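Local atomic coordinates of PBP domain-containing protein (Vibrio parahaemolyticus, PDB entry 3MUQ), a protein that is of unknown function but belongs to the periplasmic binding protein superfamily and so probably binds a small ligand between its two lobes. Residues M59-K64 / N196-I201; Y74-R79 / L202-R207; E163-T168 / L182-L187. All coordinates share one frame; numbering follows the deposited sequence.

Contact 1 (M59-K64 / N196-I201); sequences MTHAPK and NPYQVI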
HETATM    1  N   MSE A  59       4.835  14.588   2.482  1.00 15.54           N
HETATM    2  CA  MSE A  59       3.732  13.648   2.343  1.00 15.24           C
HETATM    3  C   MSE A  59       2.489  14.422   1.953  1.00 17.64           C
HETATM    4  O   MSE A  59       1.981  15.203   2.746  1.00 19.43           O
HETATM    5  CB  MSE A  59       3.493  12.919   3.663  1.00 14.23           C
HETATM    6  CG  MSE A  59       2.302  11.952   3.640  1.00 14.52           C
HETATM    7 SE   MSE A  59       1.963  11.163   5.399  0.59 25.62          SE
HETATM    8  CE  MSE A  59       3.689  10.249   5.655  1.00 20.43           C
ATOM      9  N   THR A  60       2.019  14.233   0.726  1.00 13.62           N
ATOM     10  CA  THR A  60       0.835  14.929   0.251  1.00 13.06           C
ATOM     11  C   THR A  60      -0.077  13.950  -0.502  1.00 19.35           C
ATOM     12  O   THR A  60       0.263  12.773  -0.688  1.00 20.28           O
ATOM     13  CB  THR A  60       1.203  16.122  -0.671  1.00 32.84           C
ATOM     14  OG1 THR A  60       2.013  15.656  -1.754  1.00 25.60           O
ATOM     15  CG2 THR A  60       1.984  17.179   0.091  1.00 29.95           C
ATOM     16  N   HIS A  61      -1.236  14.435  -0.927  1.00 17.39           N
ATOM     17  CA  HIS A  61      -2.169  13.619  -1.689  1.00 19.16           C
ATOM     18  C   HIS A  61      -2.666  14.411  -2.895  1.00 22.00           C
ATOM     19  O   HIS A  61      -3.870  14.629  -3.051  1.00 26.70           O
ATOM     20  CB  HIS A  61      -3.324  13.153  -0.794  1.00 19.08           C
ATOM     21  CG  HIS A  61      -3.960  14.257  -0.003  1.00 29.25           C
ATOM     22  ND1 HIS A  61      -3.485  14.662   1.225  1.00 32.95           N
ATOM     23  CD2 HIS A  61      -5.035  15.039  -0.266  1.00 28.53           C
ATOM     24  CE1 HIS A  61      -4.236  15.648   1.685  1.00 30.68           C
ATOM     25  NE2 HIS A  61      -5.184  15.896   0.800  1.00 30.28           N
ATOM     26  N   ALA A  62      -1.717  14.840  -3.731  1.00 18.88           N
ATOM     27  CA  ALA A  62      -1.975  15.669  -4.916  1.00 16.40           C
ATOM     28  C   ALA A  62      -1.078  15.203  -6.055  1.00 17.15           C
ATOM     29  O   ALA A  62      -0.015  15.778  -6.292  1.00 19.44           O
ATOM     30  CB  ALA A  62      -1.711  17.145  -4.600  1.00 17.87           C
ATOM     31  N   PRO A  63      -1.508  14.141  -6.761  1.00 18.98           N
ATOM     32  CA  PRO A  63      -0.727  13.485  -7.818  1.00 15.54           C
ATOM     33  C   PRO A  63      -0.158  14.440  -8.876  1.00 17.02           C
ATOM     34  O   PRO A  63       0.971  14.244  -9.323  1.00 21.24           O
ATOM     35  CB  PRO A  63      -1.741  12.522  -8.462  1.00 22.03           C
ATOM     36  CG  PRO A  63      -2.731  12.229  -7.383  1.00 20.57           C
ATOM     37  CD  PRO A  63      -2.814  13.480  -6.535  1.00 17.18           C
ATOM     38  N   LYS A  64      -0.924  15.449  -9.283  1.00 20.05           N
ATOM     39  CA  LYS A  64      -0.463  16.324 -10.343  1.00 20.29           C
ATOM     40  C   LYS A  64       0.665  17.202  -9.823  1.00 21.93           C
ATOM     41  O   LYS A  64       1.716  17.325 -10.452  1.00 22.79           O
ATOM     42  CB  LYS A  64      -1.605  17.200 -10.864  1.00 33.51           C
ATOM     43  CG  LYS A  64      -2.664  16.455 -11.661  1.00 47.99           C
ATOM     44  CD  LYS A  64      -3.665  17.427 -12.277  1.00 55.24           C
ATOM     45  CE  LYS A  64      -4.594  16.734 -13.269  1.00 57.37           C
ATOM     46  NZ  LYS A  64      -5.527  15.798 -12.595  1.00 61.95           N
ATOM     47  N   ASN A 196      -8.254   9.779  -2.780  1.00 25.04           N
ATOM     48  CA  ASN A 196      -6.990  10.433  -2.487  1.00 26.03           C
ATOM     49  C   ASN A 196      -5.825   9.468  -2.384  1.00 16.77           C
ATOM     50  O   ASN A 196      -5.649   8.802  -1.369  1.00 21.98           O
ATOM     51  CB  ASN A 196      -7.090  11.247  -1.201  1.00 36.95           C
ATOM     52  CG  ASN A 196      -7.889  12.511  -1.388  1.00 48.95           C
ATOM     53  OD1 ASN A 196      -7.399  13.486  -1.966  1.00 54.42           O
ATOM     54  ND2 ASN A 196      -9.136  12.499  -0.919  1.00 44.73           N
ATOM     55  N   PRO A 197      -5.015   9.410  -3.441  1.00 16.75           N
ATOM     56  CA  PRO A 197      -3.733   8.702  -3.411  1.00 19.23           C
ATOM     57  C   PRO A 197      -2.714   9.542  -2.628  1.00 24.31           C
ATOM     58  O   PRO A 197      -2.561  10.735  -2.920  1.00 19.75           O
ATOM     59  CB  PRO A 197      -3.313   8.680  -4.886  1.00 21.76           C
ATOM     60  CG  PRO A 197      -4.356   9.496  -5.647  1.00 26.83           C
ATOM     61  CD  PRO A 197      -5.165  10.241  -4.646  1.00 19.57           C
ATOM     62  N   TYR A 198      -2.042   8.932  -1.659  1.00 16.46           N
ATOM     63  CA  TYR A 198      -1.016   9.608  -0.873  1.00 16.96           C
ATOM     64  C   TYR A 198       0.371   9.222  -1.332  1.00 21.58           C
ATOM     65  O   TYR A 198       0.646   8.048  -1.560  1.00 19.55           O
ATOM     66  CB  TYR A 198      -1.134   9.230   0.602  1.00 16.17           C
ATOM     67  CG  TYR A 198      -2.213   9.988   1.329  1.00 23.84           C
ATOM     68  CD1 TYR A 198      -3.548   9.765   1.039  1.00 24.79           C
ATOM     69  CD2 TYR A 198      -1.899  10.937   2.298  1.00 26.30           C
ATOM     70  CE1 TYR A 198      -4.544  10.464   1.681  1.00 31.38           C
ATOM     71  CE2 TYR A 198      -2.892  11.636   2.954  1.00 28.80           C
ATOM     72  CZ  TYR A 198      -4.213  11.392   2.641  1.00 36.77           C
ATOM     73  OH  TYR A 198      -5.216  12.077   3.279  1.00 47.88           O
ATOM     74  N   GLN A 199       1.256  10.206  -1.444  1.00 15.02           N
ATOM     75  CA  GLN A 199       2.656   9.915  -1.705  1.00 17.35           C
ATOM     76  C   GLN A 199       3.565  10.509  -0.645  1.00 19.20           C
ATOM     77  O   GLN A 199       3.315  11.601  -0.109  1.00 17.76           O
ATOM     78  CB  GLN A 199       3.105  10.461  -3.063  1.00 20.67           C
ATOM     79  CG  GLN A 199       2.614   9.694  -4.255  1.00 24.54           C
ATOM     80  CD  GLN A 199       3.499   9.909  -5.464  1.00 25.09           C
ATOM     81  OE1 GLN A 199       4.381   9.101  -5.755  1.00 23.59           O
ATOM     82  NE2 GLN A 199       3.275  11.006  -6.169  1.00 26.56           N
ATOM     83  N   VAL A 200       4.645   9.795  -0.379  1.00 14.45           N
ATOM     84  CA  VAL A 200       5.724  10.321   0.426  1.00 17.83           C
ATOM     85  C   VAL A 200       6.913  10.427  -0.518  1.00 17.85           C
ATOM     86  O   VAL A 200       7.231   9.474  -1.256  1.00 14.01           O
ATOM     87  CB  VAL A 200       6.029   9.401   1.640  1.00 13.50           C
ATOM     88  CG1 VAL A 200       6.211   7.970   1.184  1.00 18.72           C
ATOM     89  CG2 VAL A 200       7.280   9.880   2.380  1.00 18.11           C
ATOM     90  N   ILE A 201       7.540  11.601  -0.527  1.00 11.85           N
ATOM     91  CA  ILE A 201       8.630  11.879  -1.455  1.00 12.04           C
ATOM     92  C   ILE A 201       9.804  12.536  -0.740  1.00 15.83           C
ATOM     93  O   ILE A 201       9.636  13.512   0.002  1.00 15.48           O
ATOM     94  CB  ILE A 201       8.154  12.812  -2.587  1.00 15.18           C
ATOM     95  CG1 ILE A 201       6.834  12.294  -3.163  1.00 14.09           C
ATOM     96  CG2 ILE A 201       9.235  12.956  -3.674  1.00 12.29           C
ATOM     97  CD1 ILE A 201       6.187  13.241  -4.176  1.00 15.17           C
TER
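Thr60 and Gln199 form an antiparallel hydrogen-bonded pair that joins the end of strand 57-60 to strand 195-203. Both bonds of the pair are made: Thr60 N donates to Gln199 O at 3.1 Å, and Gln199 N to Thr60 O at 2.9 Å with the straighter N-H...O angle, 164°. The neighbouring pair, Met59 with Val200, has no such bonds, and its CA atoms close to 4.3 Å. An antiparallel strand between strands 57-60 and 78-90 is consistent with the type II periplasmic-binding fold. Beyond Thr60 the ladder ends, although His61 CA still makes a CA-H...O contact of 3.2 Å with Pro197 O before Ala62 takes the N-cap position of helix 63-71.

His61 has the most surface covered by the other segment. Its CB stands over the centre of the Tyr198 ring, 3.7 Å from the centroid and almost on the ring normal, a CH-pi contact. The chi1 of 49° puts CG between the backbone N and the carbonyl carbon, and the imidazole lies beside the phenol, pointing the same way with the planes 36° apart. His61 ND1 comes to 3.5 Å from Tyr198 CE2, while Tyr198 OH sits over one imidazole face, offset toward its rim. Asn196 OD1 approaches His61 CD2 at 3.3 Å, with its amide nearly perpendicular to the imidazole. Farther on, Pro63 CG meets Pro197 CG at 3.6 Å, the two rings crossed.

On the face bearing Thr60 and Gln199, one carboxylate serves both strands: Glu66 OE2 is hydrogen-bonded to Thr60 OG1 and Ala62 N, and OE1 to Gln199 NE2. Three donors around this acid would probably stabilise its charged form, making the seam polar on that face and aromatic where His61 meets Tyr198.

Contact 2 (Y74-R79 / L202-R207); sequences YGVLPR and LVNPER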
ATOM      1  N   TYR A  74      12.920  18.137  -7.689  1.00 15.92           N
ATOM      2  CA  TYR A  74      12.858  18.604  -6.311  1.00 18.78           C
ATOM      3  C   TYR A  74      12.783  17.437  -5.337  1.00 17.99           C
ATOM      4  O   TYR A  74      13.398  17.460  -4.270  1.00 15.79           O
ATOM      5  CB  TYR A  74      11.655  19.528  -6.114  1.00 19.08           C
ATOM      6  CG  TYR A  74      11.712  20.775  -6.972  1.00 19.90           C
ATOM      7  CD1 TYR A  74      12.912  21.233  -7.488  1.00 20.51           C
ATOM      8  CD2 TYR A  74      10.556  21.484  -7.269  1.00 20.88           C
ATOM      9  CE1 TYR A  74      12.960  22.378  -8.290  1.00 25.55           C
ATOM     10  CE2 TYR A  74      10.590  22.615  -8.052  1.00 22.57           C
ATOM     11  CZ  TYR A  74      11.788  23.060  -8.559  1.00 18.88           C
ATOM     12  OH  TYR A  74      11.795  24.181  -9.333  1.00 28.40           O
ATOM     13  N   GLY A  75      12.028  16.413  -5.714  1.00 16.85           N
ATOM     14  CA  GLY A  75      11.900  15.223  -4.890  1.00 16.83           C
ATOM     15  C   GLY A  75      12.318  13.974  -5.642  1.00 22.67           C
ATOM     16  O   GLY A  75      12.315  13.954  -6.892  1.00 18.51           O
ATOM     17  N   VAL A  76      12.681  12.940  -4.882  1.00 16.22           N
ATOM     18  CA  VAL A  76      13.078  11.655  -5.441  1.00 14.15           C
ATOM     19  C   VAL A  76      12.450  10.509  -4.654  1.00 15.46           C
ATOM     20  O   VAL A  76      11.900  10.725  -3.578  1.00 14.86           O
ATOM     21  CB  VAL A  76      14.615  11.479  -5.405  1.00 20.52           C
ATOM     22  CG1 VAL A  76      15.315  12.544  -6.261  1.00 21.92           C
ATOM     23  CG2 VAL A  76      15.119  11.509  -3.962  1.00 15.91           C
ATOM     24  N   LEU A  77      12.574   9.295  -5.198  1.00 14.47           N
ATOM     25  CA  LEU A  77      11.951   8.082  -4.658  1.00 13.78           C
ATOM     26  C   LEU A  77      10.515   8.267  -4.180  1.00  9.34           C
ATOM     27  O   LEU A  77      10.176   7.895  -3.055  1.00 15.82           O
ATOM     28  CB  LEU A  77      12.803   7.483  -3.537  1.00 17.90           C
ATOM     29  CG  LEU A  77      14.189   7.035  -3.981  1.00 26.30           C
ATOM     30  CD1 LEU A  77      14.955   6.408  -2.822  1.00 28.88           C
ATOM     31  CD2 LEU A  77      14.029   6.053  -5.153  1.00 26.10           C
ATOM     32  N   PRO A  78       9.654   8.814  -5.044  1.00 12.37           N
ATOM     33  CA  PRO A  78       8.260   8.961  -4.639  1.00 14.84           C
ATOM     34  C   PRO A  78       7.619   7.588  -4.473  1.00 19.56           C
ATOM     35  O   PRO A  78       7.882   6.666  -5.249  1.00 16.64           O
ATOM     36  CB  PRO A  78       7.640   9.697  -5.817  1.00 15.16           C
ATOM     37  CG  PRO A  78       8.490   9.303  -6.963  1.00 17.76           C
ATOM     38  CD  PRO A  78       9.878   9.335  -6.400  1.00 19.61           C
ATOM     39  N   ARG A  79       6.791   7.461  -3.447  1.00 14.00           N
ATOM     40  CA  ARG A  79       6.170   6.195  -3.145  1.00 18.90           C
ATOM     41  C   ARG A  79       4.747   6.421  -2.740  1.00 19.52           C
ATOM     42  O   ARG A  79       4.443   7.328  -1.952  1.00 19.56           O
ATOM     43  CB  ARG A  79       6.916   5.484  -2.026  1.00 21.70           C
ATOM     44  CG  ARG A  79       8.187   4.807  -2.508  1.00 22.13           C
ATOM     45  CD  ARG A  79       9.217   4.846  -1.430  1.00 20.65           C
ATOM     46  NE  ARG A  79      10.432   4.131  -1.794  1.00 22.64           N
ATOM     47  CZ  ARG A  79      11.328   3.723  -0.909  1.00 23.29           C
ATOM     48  NH1 ARG A  79      11.128   3.982   0.378  1.00 14.47           N
ATOM     49  NH2 ARG A  79      12.416   3.066  -1.301  1.00 23.19           N
ATOM     50  N   LEU A 202      10.991  12.000  -0.979  1.00 16.93           N
ATOM     51  CA  LEU A 202      12.202  12.491  -0.346  1.00 15.72           C
ATOM     52  C   LEU A 202      12.711  13.756  -1.025  1.00 15.90           C
ATOM     53  O   LEU A 202      12.696  13.859  -2.249  1.00 14.46           O
ATOM     54  CB  LEU A 202      13.285  11.429  -0.448  1.00 11.71           C
ATOM     55  CG  LEU A 202      12.869  10.063   0.085  1.00 16.36           C
ATOM     56  CD1 LEU A 202      14.049   9.089  -0.053  1.00 18.47           C
ATOM     57  CD2 LEU A 202      12.402  10.188   1.531  1.00 13.93           C
ATOM     58  N   VAL A 203      13.201  14.700  -0.233  1.00 16.91           N
ATOM     59  CA  VAL A 203      13.864  15.855  -0.811  1.00 17.28           C
ATOM     60  C   VAL A 203      15.165  15.402  -1.473  1.00 19.44           C
ATOM     61  O   VAL A 203      15.930  14.622  -0.903  1.00 10.87           O
ATOM     62  CB  VAL A 203      14.092  16.962   0.234  1.00 18.77           C
ATOM     63  CG1 VAL A 203      14.988  18.072  -0.336  1.00 14.55           C
ATOM     64  CG2 VAL A 203      12.712  17.499   0.742  1.00 12.43           C
ATOM     65  N   ASN A 204      15.399  15.868  -2.694  1.00 15.55           N
ATOM     66  CA  ASN A 204      16.548  15.415  -3.471  1.00 16.40           C
ATOM     67  C   ASN A 204      17.890  15.760  -2.796  1.00 16.21           C
ATOM     68  O   ASN A 204      18.243  16.928  -2.680  1.00 17.43           O
ATOM     69  CB  ASN A 204      16.479  16.032  -4.858  1.00 13.06           C
ATOM     70  CG  ASN A 204      17.558  15.501  -5.791  1.00 26.06           C
ATOM     71  OD1 ASN A 204      18.527  14.862  -5.360  1.00 23.25           O
ATOM     72  ND2 ASN A 204      17.387  15.760  -7.083  1.00 15.56           N
ATOM     73  N   PRO A 205      18.646  14.741  -2.356  1.00 19.04           N
ATOM     74  CA  PRO A 205      19.885  15.029  -1.614  1.00 22.54           C
ATOM     75  C   PRO A 205      20.952  15.649  -2.509  1.00 25.51           C
ATOM     76  O   PRO A 205      21.915  16.218  -2.015  1.00 22.57           O
ATOM     77  CB  PRO A 205      20.337  13.644  -1.143  1.00 19.93           C
ATOM     78  CG  PRO A 205      19.788  12.710  -2.165  1.00 15.29           C
ATOM     79  CD  PRO A 205      18.436  13.294  -2.526  1.00 15.01           C
ATOM     80  N   GLU A 206      20.768  15.524  -3.815  1.00 24.55           N
ATOM     81  CA  GLU A 206      21.617  16.187  -4.790  1.00 30.47           C
ATOM     82  C   GLU A 206      21.416  17.685  -4.678  1.00 28.12           C
ATOM     83  O   GLU A 206      22.369  18.453  -4.776  1.00 27.91           O
ATOM     84  CB  GLU A 206      21.198  15.763  -6.195  1.00 44.32           C
ATOM     85  CG  GLU A 206      22.237  15.047  -7.020  1.00 60.22           C
ATOM     86  CD  GLU A 206      21.778  14.883  -8.464  1.00 73.03           C
ATOM     87  OE1 GLU A 206      20.677  15.383  -8.804  1.00 72.87           O
ATOM     88  OE2 GLU A 206      22.511  14.255  -9.259  1.00 80.24           O
ATOM     89  N   ARG A 207      20.160  18.099  -4.513  1.00 25.19           N
ATOM     90  CA  ARG A 207      19.844  19.509  -4.347  1.00 24.34           C
ATOM     91  C   ARG A 207      20.254  19.985  -2.965  1.00 27.01           C
ATOM     92  O   ARG A 207      20.653  21.137  -2.802  1.00 23.61           O
ATOM     93  CB  ARG A 207      18.352  19.778  -4.552  1.00 23.61           C
ATOM     94  CG  ARG A 207      17.939  19.876  -5.984  1.00 24.03           C
ATOM     95  CD  ARG A 207      16.427  20.021  -6.135  1.00 24.69           C
ATOM     96  NE  ARG A 207      15.887  21.242  -5.539  1.00 20.06           N
ATOM     97  CZ  ARG A 207      15.976  22.447  -6.099  1.00 24.70           C
ATOM     98  NH1 ARG A 207      16.597  22.603  -7.263  1.00 22.94           N
ATOM     99  NH2 ARG A 207      15.452  23.496  -5.499  1.00 24.16           N
TER
HETATM  100  O   HOH W   1      14.190  20.050  -3.472  1.00 14.27           O
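Val76 is a bump that fits between Leu202, Asn204 and Pro205. Its chi1 of -62° sets CG1 beside the backbone N, where this methyl lies 3.7 Å from Asn204 CG. The other branch, CG2, reaches Leu202 CB and Pro205 CD, each at 4.0 Å. Leu77, at the corner between strands 75-76 and 78-90, sets CD1 obliquely against Leu202 CD1, and Tyr213 of helix 213-224 packs on both leucines and on Pro205.

Backbone pairing runs alongside this packing. Val76 and Leu202 exchange two antiparallel hydrogen bonds, Val76 N to Leu202 O being the shorter at 2.8 Å. Gly75, which has no side chain, brings its CA to 3.1 Å from Leu202 O. Past the bridge, Asn204 N donates to Tyr74 O at 3.0 Å, and Asn204 OD1 accepts from Glu206 N in an Asx turn that bends the chain back toward Tyr74.

That bend delivers Arg207, whose chi3 of 63° turns NE out of the extended line. Tyr74 CD1 stands over the centre of one guanidinium face, 3.6 Å from Arg207 CZ, the ring and guanidinium planes 53° apart.

Water 1 lies in the guanidinium plane, accepting from Arg207 NE and donating to Tyr74 O, while Arg207 NH2 bonds Glu51 O. Tyr74 O is thus gripped by an amide and a water. Both acceptors named here for the arginine, the water and the Glu51 carbonyl, are neutral, so they would be expected to stabilise the guanidinium charge through dipoles.

Contact 3 (E163-T168 / L182-L187); sequences EMQGYT and LDLEIL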
ATOM      1  N   GLU A 163     -30.102  -0.848   8.830  1.00 16.34           N
ATOM      2  CA  GLU A 163     -31.244  -1.009   9.728  1.00 21.17           C
ATOM      3  C   GLU A 163     -32.188   0.198   9.661  1.00 21.75           C
ATOM      4  O   GLU A 163     -33.421   0.059   9.582  1.00 20.71           O
ATOM      5  CB  GLU A 163     -30.763  -1.199  11.161  1.00 19.27           C
ATOM      6  CG  GLU A 163     -31.873  -1.166  12.196  1.00 22.79           C
ATOM      7  CD  GLU A 163     -32.908  -2.259  11.982  1.00 28.43           C
ATOM      8  OE1 GLU A 163     -32.522  -3.385  11.608  1.00 25.84           O
ATOM      9  OE2 GLU A 163     -34.111  -1.987  12.194  1.00 30.22           O
HETATM   10  N   MSE A 164     -31.606   1.392   9.678  1.00 16.43           N
HETATM   11  CA  MSE A 164     -32.411   2.606   9.716  1.00 18.45           C
HETATM   12  C   MSE A 164     -32.701   3.170   8.331  1.00 19.77           C
HETATM   13  O   MSE A 164     -33.336   4.215   8.205  1.00 19.44           O
HETATM   14  CB  MSE A 164     -31.744   3.648  10.607  1.00 15.50           C
HETATM   15  CG  MSE A 164     -31.685   3.205  12.040  1.00 24.49           C
HETATM   16 SE   MSE A 164     -30.960   4.600  13.159  0.52 36.08          SE
HETATM   17  CE  MSE A 164     -32.374   5.923  12.871  1.00 71.01           C
ATOM     18  N   GLN A 165     -32.255   2.461   7.296  1.00 21.39           N
ATOM     19  CA  GLN A 165     -32.361   2.968   5.922  1.00 22.25           C
ATOM     20  C   GLN A 165     -31.848   4.401   5.821  1.00 23.95           C
ATOM     21  O   GLN A 165     -32.574   5.318   5.432  1.00 19.94           O
ATOM     22  CB  GLN A 165     -33.805   2.875   5.419  1.00 17.92           C
ATOM     23  CG  GLN A 165     -34.231   1.430   5.137  1.00 15.39           C
ATOM     24  CD  GLN A 165     -33.404   0.814   4.016  1.00 21.19           C
ATOM     25  OE1 GLN A 165     -33.612   1.125   2.839  1.00 20.41           O
ATOM     26  NE2 GLN A 165     -32.449  -0.054   4.377  1.00 21.07           N
ATOM     27  N   GLY A 166     -30.589   4.597   6.179  1.00 21.41           N
ATOM     28  CA  GLY A 166     -29.992   5.916   6.075  1.00 21.44           C
ATOM     29  C   GLY A 166     -28.749   5.949   5.207  1.00 21.15           C
ATOM     30  O   GLY A 166     -28.308   4.924   4.679  1.00 16.27           O
ATOM     31  N   TYR A 167     -28.191   7.146   5.065  1.00 18.96           N
ATOM     32  CA  TYR A 167     -26.978   7.356   4.299  1.00 14.30           C
ATOM     33  C   TYR A 167     -25.761   7.276   5.211  1.00 16.25           C
ATOM     34  O   TYR A 167     -25.849   7.558   6.398  1.00 20.31           O
ATOM     35  CB  TYR A 167     -27.009   8.742   3.658  1.00 14.43           C
ATOM     36  CG  TYR A 167     -28.103   8.914   2.624  1.00 18.73           C
ATOM     37  CD1 TYR A 167     -27.855   8.688   1.270  1.00 18.90           C
ATOM     38  CD2 TYR A 167     -29.382   9.313   3.002  1.00 17.14           C
ATOM     39  CE1 TYR A 167     -28.870   8.849   0.317  1.00 14.77           C
ATOM     40  CE2 TYR A 167     -30.399   9.485   2.061  1.00 20.14           C
ATOM     41  CZ  TYR A 167     -30.135   9.257   0.723  1.00 20.79           C
ATOM     42  OH  TYR A 167     -31.140   9.431  -0.198  1.00 20.43           O
ATOM     43  N   THR A 168     -24.625   6.899   4.643  1.00 14.61           N
ATOM     44  CA  THR A 168     -23.346   7.037   5.334  1.00 17.63           C
ATOM     45  C   THR A 168     -22.206   7.144   4.304  1.00 18.07           C
ATOM     46  O   THR A 168     -22.390   6.844   3.113  1.00 16.53           O
ATOM     47  CB  THR A 168     -23.098   5.862   6.330  1.00 19.13           C
ATOM     48  OG1 THR A 168     -22.078   6.227   7.267  1.00 19.24           O
ATOM     49  CG2 THR A 168     -22.680   4.588   5.605  1.00 19.74           C
ATOM     50  N   LEU A 182     -26.315  -5.866   3.389  1.00 23.08           N
ATOM     51  CA  LEU A 182     -26.836  -4.512   3.562  1.00 23.91           C
ATOM     52  C   LEU A 182     -27.961  -4.222   2.567  1.00 24.95           C
ATOM     53  O   LEU A 182     -27.858  -4.551   1.393  1.00 25.50           O
ATOM     54  CB  LEU A 182     -25.711  -3.481   3.398  1.00 21.85           C
ATOM     55  CG  LEU A 182     -24.574  -3.610   4.423  1.00 20.93           C
ATOM     56  CD1 LEU A 182     -23.350  -2.762   4.048  1.00 20.50           C
ATOM     57  CD2 LEU A 182     -25.091  -3.270   5.819  1.00 17.54           C
ATOM     58  N   ASP A 183     -29.029  -3.595   3.040  1.00 21.78           N
ATOM     59  CA  ASP A 183     -30.093  -3.148   2.148  1.00 23.88           C
ATOM     60  C   ASP A 183     -29.785  -1.728   1.715  1.00 20.09           C
ATOM     61  O   ASP A 183     -30.559  -0.815   1.984  1.00 21.21           O
ATOM     62  CB  ASP A 183     -31.453  -3.167   2.859  1.00 32.52           C
ATOM     63  CG  ASP A 183     -31.987  -4.569   3.078  1.00 51.83           C
ATOM     64  OD1 ASP A 183     -31.415  -5.539   2.532  1.00 55.44           O
ATOM     65  OD2 ASP A 183     -32.996  -4.699   3.802  1.00 65.77           O
ATOM     66  N   LEU A 184     -28.634  -1.551   1.072  1.00 16.60           N
ATOM     67  CA  LEU A 184     -28.154  -0.246   0.660  1.00 16.73           C
ATOM     68  C   LEU A 184     -27.468  -0.429  -0.688  1.00 15.76           C
ATOM     69  O   LEU A 184     -27.191  -1.558  -1.093  1.00 23.71           O
ATOM     70  CB  LEU A 184     -27.111   0.266   1.665  1.00 15.12           C
ATOM     71  CG  LEU A 184     -27.478   0.338   3.155  1.00 15.69           C
ATOM     72  CD1 LEU A 184     -26.211   0.530   4.000  1.00 15.54           C
ATOM     73  CD2 LEU A 184     -28.487   1.441   3.409  1.00 17.44           C
ATOM     74  N   GLU A 185     -27.174   0.684  -1.346  1.00 18.89           N
ATOM     75  CA  GLU A 185     -26.385   0.711  -2.579  1.00 23.72           C
ATOM     76  C   GLU A 185     -25.399   1.862  -2.491  1.00 20.68           C
ATOM     77  O   GLU A 185     -25.574   2.774  -1.674  1.00 19.41           O
ATOM     78  CB  GLU A 185     -27.278   1.002  -3.784  1.00 30.29           C
ATOM     79  CG  GLU A 185     -27.949  -0.179  -4.410  1.00 46.86           C
ATOM     80  CD  GLU A 185     -28.841   0.226  -5.588  1.00 60.19           C
ATOM     81  OE1 GLU A 185     -29.117   1.443  -5.768  1.00 54.04           O
ATOM     82  OE2 GLU A 185     -29.269  -0.685  -6.334  1.00 71.42           O
ATOM     83  N   ILE A 186     -24.387   1.847  -3.356  1.00 19.33           N
ATOM     84  CA  ILE A 186     -23.575   3.033  -3.588  1.00 17.32           C
ATOM     85  C   ILE A 186     -24.429   4.039  -4.354  1.00 22.89           C
ATOM     86  O   ILE A 186     -24.950   3.736  -5.430  1.00 23.30           O
ATOM     87  CB  ILE A 186     -22.323   2.707  -4.407  1.00 22.02           C
ATOM     88  CG1 ILE A 186     -21.362   1.825  -3.603  1.00 24.47           C
ATOM     89  CG2 ILE A 186     -21.617   3.992  -4.857  1.00 19.41           C
ATOM     90  CD1 ILE A 186     -20.194   1.331  -4.428  1.00 21.52           C
ATOM     91  N   LEU A 187     -24.592   5.238  -3.805  1.00 19.21           N
ATOM     92  CA  LEU A 187     -25.465   6.206  -4.450  1.00 17.36           C
ATOM     93  C   LEU A 187     -24.678   7.361  -5.035  1.00 23.37           C
ATOM     94  O   LEU A 187     -25.169   8.051  -5.922  1.00 27.86           O
ATOM     95  CB  LEU A 187     -26.533   6.740  -3.487  1.00 19.86           C
ATOM     96  CG  LEU A 187     -27.602   5.766  -3.003  1.00 20.83           C
ATOM     97  CD1 LEU A 187     -28.510   6.469  -2.031  1.00 18.57           C
ATOM     98  CD2 LEU A 187     -28.399   5.208  -4.180  1.00 22.11           C
TER
HETATM   99  O   HOH W   2     -32.959   0.074   0.270  1.00 26.15           O
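Gln165 reaches Asp183 from the end of helix 154-163, where its positive phi and the bonds back into the last turn make a Schellman motif. The two segments form no ladder, since their nearest CA atoms, Gln165 and Leu184, stay 7.5 Å apart; side chains span the gap. Gln165 is the residue most covered. A bend at chi2, -63°, turns CD out of the extended line, and the amide then presents NE2 to Asp183 O at 3.1 Å with an N-H...O angle of 164°. The acceptor lies in the plane of the Gln165 amide, while the donor is tilted 24° from the plane of the Asp183 carbonyl. NE2 also bonds Ser162 O in the last turn of the helix, so the amide ties helix end to loop.

Water 2 completes a small ring: it donates to Gln165 OE1 at 2.9 Å and to Asp183 O at 3.1 Å. The same carbonyl therefore accepts from both an amide and a water. Asp183 is the centre of an inverse gamma turn, closed by a weak bond between Leu184 N and Leu182 O, and its own N bonds Ser162 OG.

Leu184, second in covered surface, brings CD2 to 3.7 Å from Gly166 O. Trp175 and Val89 pack on this leucine as well. The contact links the approaches to strands 168-171 and 185-188, whose first residues belong to the two segments and which each pair antiparallel with the 88-90 part of strand 78-90 in this periplasmic-binding fold.

Leu187 crosses the Tyr167 side chain at about a right angle. The phenol is fixed at its far end, OH being bonded to Asp94 OD1 and Ala96 N, and its CE1 meets Leu187 CD1 at 3.4 Å.

How the contacts relate
Contacts 1 and 2 are successive steps along strand 195-203, with centres about 14 Å apart: the first pairs it with strand 57-60, the second with strand 75-76. They touch directly, Val200 N lying 2.9 Å from Arg79 O, a probable hydrogen bond. Contact 3 is on the other side of the chain's centre, about 31 Å from contact 1 and 44 Å from contact 2 between centres; its nearest atoms are about 15 Å and 25 Å away. Strand 78-90 links the regions, pairing with strands 168-171, 185-188 and 195-203. No ligand site is established; in relatives the ligand lies between the lobes.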